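Long-range contacts in protein-tyrosine-phosphatase PTP1 (Arabidopsis thaliana, PDB 6KRW), which removes phosphate from phosphotyrosine in proteins, acting on the MAP kinases MPK6 and, in vitro, MPK4, and so helps modulate plant defence responses: residues Ile76-Cys81 with Phe120-Ile125; Cys129-Met134 with Ser195-Gln200; Ile163-Lys168 with Arg180-Asn185. One frame throughout, in Å; residues are numbered along the deposited sequence.

Interaction 1. Residues Ile76-Cys81 with Phe120-Ile125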
# COMPACT_ATOMS: atom_id res chain seq x y z
N ILE A 76 -4.07 11.48 -6.17
CA ILE A 76 -5.21 10.93 -6.90
C ILE A 76 -6.37 11.92 -6.86
O ILE A 76 -6.74 12.39 -5.79
CB ILE A 76 -5.64 9.57 -6.30
CG1 ILE A 76 -4.47 8.59 -6.24
CG2 ILE A 76 -6.82 9.00 -7.08
CD1 ILE A 76 -3.84 8.23 -7.59
N VAL A 77 -6.90 12.26 -8.03
CA VAL A 77 -7.97 13.26 -8.14
C VAL A 77 -9.29 12.54 -8.41
O VAL A 77 -9.38 11.73 -9.34
CB VAL A 77 -7.63 14.23 -9.28
CG1 VAL A 77 -8.71 15.27 -9.44
CG2 VAL A 77 -6.26 14.87 -9.10
N LEU A 78 -10.30 12.91 -7.66
CA LEU A 78 -11.70 12.49 -7.96
C LEU A 78 -12.17 13.32 -9.16
O LEU A 78 -12.18 14.56 -9.07
CB LEU A 78 -12.60 12.70 -6.75
CG LEU A 78 -12.26 11.83 -5.54
CD1 LEU A 78 -13.14 12.23 -4.38
CD2 LEU A 78 -12.38 10.34 -5.85
N ASN A 79 -12.58 12.65 -10.22
CA ASN A 79 -13.02 13.30 -11.48
C ASN A 79 -13.99 12.34 -12.13
O ASN A 79 -13.56 11.35 -12.71
CB ASN A 79 -11.84 13.63 -12.39
CG ASN A 79 -12.26 14.42 -13.61
OD1 ASN A 79 -13.45 14.65 -13.81
ND2 ASN A 79 -11.29 14.86 -14.41
N PRO A 80 -15.32 12.58 -12.07
CA PRO A 80 -15.91 13.81 -11.52
C PRO A 80 -15.89 13.92 -10.00
O PRO A 80 -15.69 12.94 -9.31
CB PRO A 80 -17.37 13.73 -12.00
CG PRO A 80 -17.64 12.25 -12.09
CD PRO A 80 -16.33 11.65 -12.57
N CYS A 81 -16.09 15.13 -9.49
CA CYS A 81 -16.12 15.41 -8.03
C CYS A 81 -17.25 16.39 -7.74
O CYS A 81 -17.49 17.27 -8.56
CB CYS A 81 -14.79 15.97 -7.56
SG CYS A 81 -14.80 16.39 -5.80
N PHE A 120 -13.43 7.76 -0.64
CA PHE A 120 -12.62 6.54 -0.81
C PHE A 120 -13.26 5.59 -1.83
O PHE A 120 -12.57 5.11 -2.74
CB PHE A 120 -12.41 5.85 0.53
CG PHE A 120 -11.68 4.54 0.43
CD1 PHE A 120 -10.29 4.50 0.41
CD2 PHE A 120 -12.39 3.35 0.34
CE1 PHE A 120 -9.63 3.29 0.30
CE2 PHE A 120 -11.72 2.14 0.22
CZ PHE A 120 -10.35 2.10 0.22
N TRP A 121 -14.55 5.26 -1.64
CA TRP A 121 -15.18 4.30 -2.57
C TRP A 121 -15.31 4.89 -3.96
O TRP A 121 -15.20 4.12 -4.93
CB TRP A 121 -16.50 3.80 -2.00
CG TRP A 121 -16.27 2.83 -0.89
CD1 TRP A 121 -16.59 2.99 0.43
CD2 TRP A 121 -15.65 1.54 -1.01
NE1 TRP A 121 -16.23 1.87 1.14
CE2 TRP A 121 -15.65 0.97 0.28
CE3 TRP A 121 -15.11 0.82 -2.08
CZ2 TRP A 121 -15.12 -0.30 0.52
CZ3 TRP A 121 -14.58 -0.43 -1.85
CH2 TRP A 121 -14.57 -0.97 -0.56
N GLU A 122 -15.52 6.21 -4.07
CA GLU A 122 -15.57 6.86 -5.39
C GLU A 122 -14.20 6.68 -6.06
O GLU A 122 -14.16 6.36 -7.26
CB GLU A 122 -15.92 8.33 -5.24
CG GLU A 122 -16.08 9.02 -6.57
CD GLU A 122 -17.35 8.72 -7.32
OE1 GLU A 122 -18.35 8.43 -6.68
OE2 GLU A 122 -17.35 8.83 -8.57
N MET A 123 -13.12 6.84 -5.30
CA MET A 123 -11.75 6.63 -5.85
C MET A 123 -11.61 5.17 -6.32
O MET A 123 -11.08 4.91 -7.40
CB MET A 123 -10.70 6.94 -4.79
CG MET A 123 -9.30 6.68 -5.28
SD MET A 123 -8.03 7.15 -4.06
CE MET A 123 -8.31 5.90 -2.79
N VAL A 124 -12.07 4.21 -5.51
CA VAL A 124 -11.97 2.76 -5.88
C VAL A 124 -12.67 2.53 -7.22
O VAL A 124 -12.11 1.84 -8.08
CB VAL A 124 -12.59 1.88 -4.78
CG1 VAL A 124 -12.73 0.45 -5.24
CG2 VAL A 124 -11.81 1.98 -3.48
N ILE A 125 -13.87 3.07 -7.37
CA ILE A 125 -14.64 2.86 -8.63
C ILE A 125 -13.94 3.58 -9.78
O ILE A 125 -13.72 2.96 -10.84
CB ILE A 125 -16.09 3.33 -8.45
CG1 ILE A 125 -16.79 2.47 -7.39
CG2 ILE A 125 -16.82 3.30 -9.79
CD1 ILE A 125 -18.17 2.99 -7.01
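Ile76 and Leu78 pack on Met123 and Glu122, joining the strand and loop 76-81 of the tyrosine phosphatase fold to helix 117-126. Glu122 and Met123 face 76-81, while Trp121 and Ile125 pack on strands 163-172 and 178-186.

The direct contact is apolar. Ile76 and Met123 cross at about a right angle. Met123 CG is anti to the backbone N (chi1 177°) and SD is anti to CA (chi2 176°); the chain bends only at chi3, where CE turns off. Ile76 CG2 meets two atoms in a row, with Met123 SD at 3.7 Å and Met123 CG at 3.8 Å. Leu78 uses one branch. Its CD2 sits against the helix backbone, 3.6 Å from Met123 N, and also touches Met123 CB at 3.9 Å. The same methyl meets the aliphatic part of Glu122, with Leu78 CD2 4.0 Å from Glu122 CG.

The polar links run through neighbours. Glu122 OE2 is hydrogen-bonded to Tyr186 OH. Gln126 OE1 accepts from Asn79 N, next to the cis peptide before Pro80. Pro80 O and Glu122 OE2, two acceptors 4.5 Å apart, both hydrogen-bond to Gln126 NE2.

Interaction 2. Residues Cys129-Met134 with Ser195-Gln200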
# COMPACT_ATOMS: atom_id res chain seq x y z
N CYS A 129 -9.83 -0.11 -8.90
CA CYS A 129 -8.81 -0.81 -8.08
C CYS A 129 -9.30 -2.21 -7.77
O CYS A 129 -10.36 -2.34 -7.21
CB CYS A 129 -8.56 -0.08 -6.77
SG CYS A 129 -7.95 1.60 -7.02
N PRO A 130 -8.56 -3.28 -8.15
CA PRO A 130 -9.05 -4.64 -7.89
C PRO A 130 -8.83 -5.14 -6.46
O PRO A 130 -9.48 -6.14 -6.07
CB PRO A 130 -8.23 -5.46 -8.89
CG PRO A 130 -6.93 -4.71 -9.02
CD PRO A 130 -7.38 -3.26 -9.02
N ILE A 131 -7.94 -4.48 -5.71
CA ILE A 131 -7.43 -4.98 -4.40
C ILE A 131 -7.37 -3.80 -3.45
O ILE A 131 -6.86 -2.75 -3.84
CB ILE A 131 -6.03 -5.61 -4.54
CG1 ILE A 131 -6.02 -6.78 -5.53
CG2 ILE A 131 -5.45 -6.00 -3.18
CD1 ILE A 131 -6.78 -7.97 -5.13
N ILE A 132 -7.72 -4.02 -2.20
CA ILE A 132 -7.40 -3.17 -1.05
C ILE A 132 -6.60 -3.98 -0.04
O ILE A 132 -7.08 -5.02 0.41
CB ILE A 132 -8.64 -2.57 -0.41
CG1 ILE A 132 -9.44 -1.72 -1.39
CG2 ILE A 132 -8.27 -1.80 0.83
CD1 ILE A 132 -10.86 -1.41 -0.93
N VAL A 133 -5.43 -3.51 0.31
CA VAL A 133 -4.55 -4.03 1.37
C VAL A 133 -4.67 -3.11 2.55
O VAL A 133 -4.24 -1.93 2.47
CB VAL A 133 -3.11 -4.26 0.92
CG1 VAL A 133 -2.25 -4.78 2.04
CG2 VAL A 133 -3.04 -5.12 -0.32
N MET A 134 -5.20 -3.64 3.64
CA MET A 134 -5.41 -2.87 4.88
C MET A 134 -4.47 -3.41 5.95
O MET A 134 -4.63 -4.59 6.33
CB MET A 134 -6.86 -3.03 5.32
CG MET A 134 -7.16 -2.31 6.59
SD MET A 134 -8.90 -2.37 6.93
CE MET A 134 -8.90 -1.39 8.42
N SER A 195 -16.15 -5.89 -8.44
CA SER A 195 -15.63 -6.80 -7.39
C SER A 195 -14.27 -6.30 -6.90
O SER A 195 -13.41 -6.03 -7.72
CB SER A 195 -15.55 -8.22 -7.87
OG SER A 195 -16.85 -8.71 -8.15
N VAL A 196 -14.11 -6.21 -5.59
CA VAL A 196 -12.84 -5.79 -4.95
C VAL A 196 -12.48 -6.81 -3.88
O VAL A 196 -13.33 -7.04 -2.99
CB VAL A 196 -12.99 -4.39 -4.35
CG1 VAL A 196 -11.69 -3.98 -3.66
CG2 VAL A 196 -13.41 -3.38 -5.41
N LEU A 197 -11.28 -7.36 -3.95
CA LEU A 197 -10.77 -8.20 -2.83
C LEU A 197 -10.10 -7.30 -1.79
O LEU A 197 -9.13 -6.57 -2.12
CB LEU A 197 -9.80 -9.26 -3.33
CG LEU A 197 -9.27 -10.20 -2.23
CD1 LEU A 197 -10.40 -11.03 -1.62
CD2 LEU A 197 -8.18 -11.10 -2.79
N HIS A 198 -10.64 -7.33 -0.59
CA HIS A 198 -10.14 -6.60 0.60
C HIS A 198 -9.36 -7.56 1.47
O HIS A 198 -9.92 -8.60 1.90
CB HIS A 198 -11.30 -5.92 1.31
CG HIS A 198 -10.94 -5.02 2.43
ND1 HIS A 198 -10.73 -5.46 3.72
CD2 HIS A 198 -10.82 -3.67 2.46
CE1 HIS A 198 -10.51 -4.43 4.52
NE2 HIS A 198 -10.52 -3.30 3.74
N ILE A 199 -8.11 -7.22 1.74
CA ILE A 199 -7.21 -8.04 2.58
C ILE A 199 -6.83 -7.22 3.80
O ILE A 199 -6.18 -6.19 3.65
CB ILE A 199 -5.97 -8.52 1.79
CG1 ILE A 199 -6.36 -9.22 0.48
CG2 ILE A 199 -5.09 -9.39 2.65
CD1 ILE A 199 -5.16 -9.55 -0.40
N GLN A 200 -7.23 -7.68 4.98
CA GLN A 200 -6.89 -6.99 6.24
C GLN A 200 -5.92 -7.82 7.07
O GLN A 200 -6.19 -9.02 7.29
CB GLN A 200 -8.14 -6.66 7.05
CG GLN A 200 -7.77 -5.91 8.32
CD GLN A 200 -8.92 -5.61 9.25
OE1 GLN A 200 -10.01 -6.15 9.13
NE2 GLN A 200 -8.64 -4.76 10.22
O HOH W 1 -11.24 -7.84 -7.62
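Ile131-Met134 pairs in parallel with Leu197-Gln200, the short strand axes 11° apart and 4.7 Å at closest approach. Four backbone bonds hold the pair. Leu197 N donates to Pro130 O, and Ile132 N donates to Leu197 O. Ile199 N donates to Ile132 O, and Met134 N closes the ladder on Ile199 O at 2.7 Å. At the start of the ladder one water donates to both Pro130 O and Ser195 O.

Ile132, Met134, Val196 and His198 share one face. Ile132 CG2 approaches the His198 ring obliquely, 3.6 Å from CD2. Ile132 CD1 touches Val196 CG1 at 3.8 Å. Met134 SD lies at the edge of the His198 ring, near its plane, 3.6 Å from CE1. This is a sulfur-aromatic contact. Tyr150 OH hydrogen-bonds His198 NE2, which should help fix the ring's rotation. Met134 and Gln200 run side by side, both extended beyond CG, with Met134 CE 3.8 Å from Gln200 NE2. Gln200 NE2 is bonded to Thr136 O, and Gln200 OE1 to Arg180 NH1.

On the other face Ile131 CD1 meets Leu197 CB at 3.7 Å. Ile131 and Ile199 both touch Leu223 of helix 214-223.

Strand 131-134 also pairs with strand 233-236, which leads into the loop Cys237-Arg243; by analogy with other tyrosine phosphatases this loop binds the substrate phosphate. The side chain of Met134 is about 7 Å from that of the catalytic Cys237. Parallel strands at the sheet centre, next to this loop, belong to the classical tyrosine phosphatase fold.

Interaction 3. Residues Ile163-Lys168 with Arg180-Asn185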
# COMPACT_ATOMS: atom_id res chain seq x y z
N ILE A 163 -23.23 5.51 -3.57
CA ILE A 163 -22.51 4.21 -3.69
C ILE A 163 -23.10 3.20 -2.71
O ILE A 163 -23.30 3.53 -1.52
CB ILE A 163 -21.00 4.42 -3.46
CG1 ILE A 163 -20.37 5.12 -4.66
CG2 ILE A 163 -20.32 3.11 -3.13
CD1 ILE A 163 -18.94 5.59 -4.43
N SER A 164 -23.33 1.98 -3.19
CA SER A 164 -23.75 0.85 -2.32
C SER A 164 -22.63 -0.20 -2.28
O SER A 164 -21.99 -0.46 -3.32
CB SER A 164 -25.04 0.25 -2.78
OG SER A 164 -24.87 -0.43 -4.01
N LEU A 165 -22.40 -0.77 -1.11
CA LEU A 165 -21.36 -1.81 -0.89
C LEU A 165 -22.00 -3.07 -0.30
O LEU A 165 -22.81 -2.95 0.63
CB LEU A 165 -20.31 -1.25 0.05
CG LEU A 165 -19.12 -2.16 0.37
CD1 LEU A 165 -18.24 -2.36 -0.85
CD2 LEU A 165 -18.32 -1.59 1.52
N THR A 166 -21.60 -4.23 -0.80
CA THR A 166 -22.12 -5.54 -0.35
C THR A 166 -20.96 -6.53 -0.28
O THR A 166 -20.08 -6.52 -1.15
CB THR A 166 -23.24 -6.01 -1.28
OG1 THR A 166 -24.42 -5.30 -0.91
CG2 THR A 166 -23.48 -7.50 -1.20
N THR A 167 -21.01 -7.42 0.71
CA THR A 167 -20.00 -8.48 0.88
C THR A 167 -20.50 -9.77 0.24
O THR A 167 -21.58 -10.23 0.61
CB THR A 167 -19.69 -8.67 2.36
OG1 THR A 167 -19.28 -7.41 2.91
CG2 THR A 167 -18.62 -9.71 2.56
N LYS A 168 -19.72 -10.36 -0.67
CA LYS A 168 -20.08 -11.65 -1.30
C LYS A 168 -19.65 -12.79 -0.37
O LYS A 168 -20.38 -13.75 -0.28
CB LYS A 168 -19.45 -11.78 -2.68
CG LYS A 168 -19.83 -10.67 -3.64
CD LYS A 168 -19.45 -10.97 -5.07
CE LYS A 168 -19.26 -9.71 -5.89
NZ LYS A 168 -19.26 -9.97 -7.35
N ARG A 180 -12.09 -10.42 2.30
CA ARG A 180 -13.48 -10.03 2.02
C ARG A 180 -13.64 -9.76 0.54
O ARG A 180 -13.02 -8.82 0.05
CB ARG A 180 -13.90 -8.82 2.84
CG ARG A 180 -13.83 -8.99 4.34
CD ARG A 180 -14.21 -7.71 5.04
NE ARG A 180 -14.42 -7.84 6.48
CZ ARG A 180 -13.47 -7.72 7.41
NH1 ARG A 180 -12.20 -7.49 7.10
NH2 ARG A 180 -13.79 -7.82 8.69
N ASN A 181 -14.46 -10.55 -0.12
CA ASN A 181 -14.89 -10.30 -1.52
C ASN A 181 -16.04 -9.30 -1.47
O ASN A 181 -17.15 -9.63 -0.98
CB ASN A 181 -15.32 -11.59 -2.20
CG ASN A 181 -15.43 -11.45 -3.69
OD1 ASN A 181 -16.33 -10.78 -4.19
ND2 ASN A 181 -14.53 -12.09 -4.42
N LEU A 182 -15.76 -8.08 -1.94
CA LEU A 182 -16.70 -6.96 -1.83
C LEU A 182 -17.24 -6.63 -3.22
O LEU A 182 -16.56 -6.87 -4.23
CB LEU A 182 -15.98 -5.73 -1.28
CG LEU A 182 -15.39 -5.88 0.12
CD1 LEU A 182 -14.75 -4.57 0.58
CD2 LEU A 182 -16.47 -6.38 1.07
N GLU A 183 -18.44 -6.09 -3.22
CA GLU A 183 -19.14 -5.67 -4.44
C GLU A 183 -19.57 -4.23 -4.22
O GLU A 183 -20.29 -3.96 -3.24
CB GLU A 183 -20.34 -6.58 -4.66
CG GLU A 183 -21.33 -6.06 -5.67
CD GLU A 183 -22.53 -6.98 -5.83
OE1 GLU A 183 -22.33 -8.21 -5.89
OE2 GLU A 183 -23.66 -6.45 -5.88
N VAL A 184 -19.11 -3.35 -5.10
CA VAL A 184 -19.39 -1.90 -4.98
C VAL A 184 -20.01 -1.43 -6.30
O VAL A 184 -19.61 -1.92 -7.37
CB VAL A 184 -18.11 -1.13 -4.61
CG1 VAL A 184 -17.09 -1.13 -5.73
CG2 VAL A 184 -18.43 0.29 -4.18
N ASN A 185 -20.96 -0.51 -6.22
CA ASN A 185 -21.54 0.08 -7.44
C ASN A 185 -22.31 1.35 -7.08
O ASN A 185 -22.60 1.57 -5.89
CB ASN A 185 -22.44 -0.91 -8.18
CG ASN A 185 -23.65 -1.34 -7.38
OD1 ASN A 185 -23.52 -2.11 -6.42
ND2 ASN A 185 -24.82 -0.87 -7.77
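Three flat groups meet partners across Ile163-Lys168 and Arg180-Asn185: the amides of Asn181 and Asn185 and the carboxylate of Glu183. The Asn181 amide turns its OD1 to the aliphatic chain of Lys168, 3.2 Å from CD, with Lys168 CB and CG also near OD1. The Asn185 amide sits beside Ser164, with OD1 3.2 Å from Ser164 OG. Ser164 OG (chi1 70°) and Asn185 CG (chi1 63°) each lie between their own backbone N and carbonyl carbon, which sets hydroxyl beside amide. The Glu183 carboxylate meets the end of Lys168, which crosses the Glu183 side chain at about a right angle. Glu183 OE1 is 3.4 Å from Lys168 CE. A long salt bridge joins Lys168 NZ to the same oxygen at 3.8 Å.

The backbones form an antiparallel hairpin. Ser164 with Asn185 and Thr166 with Glu183 are hydrogen-bonded pairs, each with two N-H...O bonds. Leu165 with Val184 and Thr167 with Leu182 are non-hydrogen-bonded pairs. Lys168 N bonds Asn181 O at 2.7 Å, where the first strand turns a corner.

The other face carries Leu165, Leu182 and Val184, together with Thr167. Leu165 CD1 meets Val184 CB at 4.0 Å. The Leu182 CD2 methyl lies 3.5 Å from the hydroxyl oxygen Thr167 OG1. Ile163 CG2 touches Val184 CG2, at 3.6 Å. Glu122 and Ile125 of helix 117-126 pack on Ile163.

The hairpin is thus two-sided, with mostly apolar groups toward the helix. Ser195 OG is the stronger partner of Lys168 NZ, and the long Glu183 bridge is probably the looser. Asn181 OD1 is buried without a hydrogen-bond partner, which implies some polar cost.

In the fold
Interactions 1, 2 and 3 lie in one phosphatase domain. Interaction 1 comes first along the chain. Helix 117-126 then leads into strand 131-134 of interaction 2. The hairpin of interaction 3 comes between the two strands of interaction 2 in sequence, but lies beyond strand 194-200 in the sheet. The centres of interactions 2 and 3 are 11 Å apart, and interaction 1 is 16 Å from each. Interactions 2 and 3 share the mixed sheet, where strands 178-186 and 194-200 are antiparallel neighbours. Helix 117-126 packs against both: Phe120 and Trp121 touch Ile132, and Trp121 touches Leu165. The contacts thus join the strand and loop 76-81, the helix and the sheet that carries the catalytic loop.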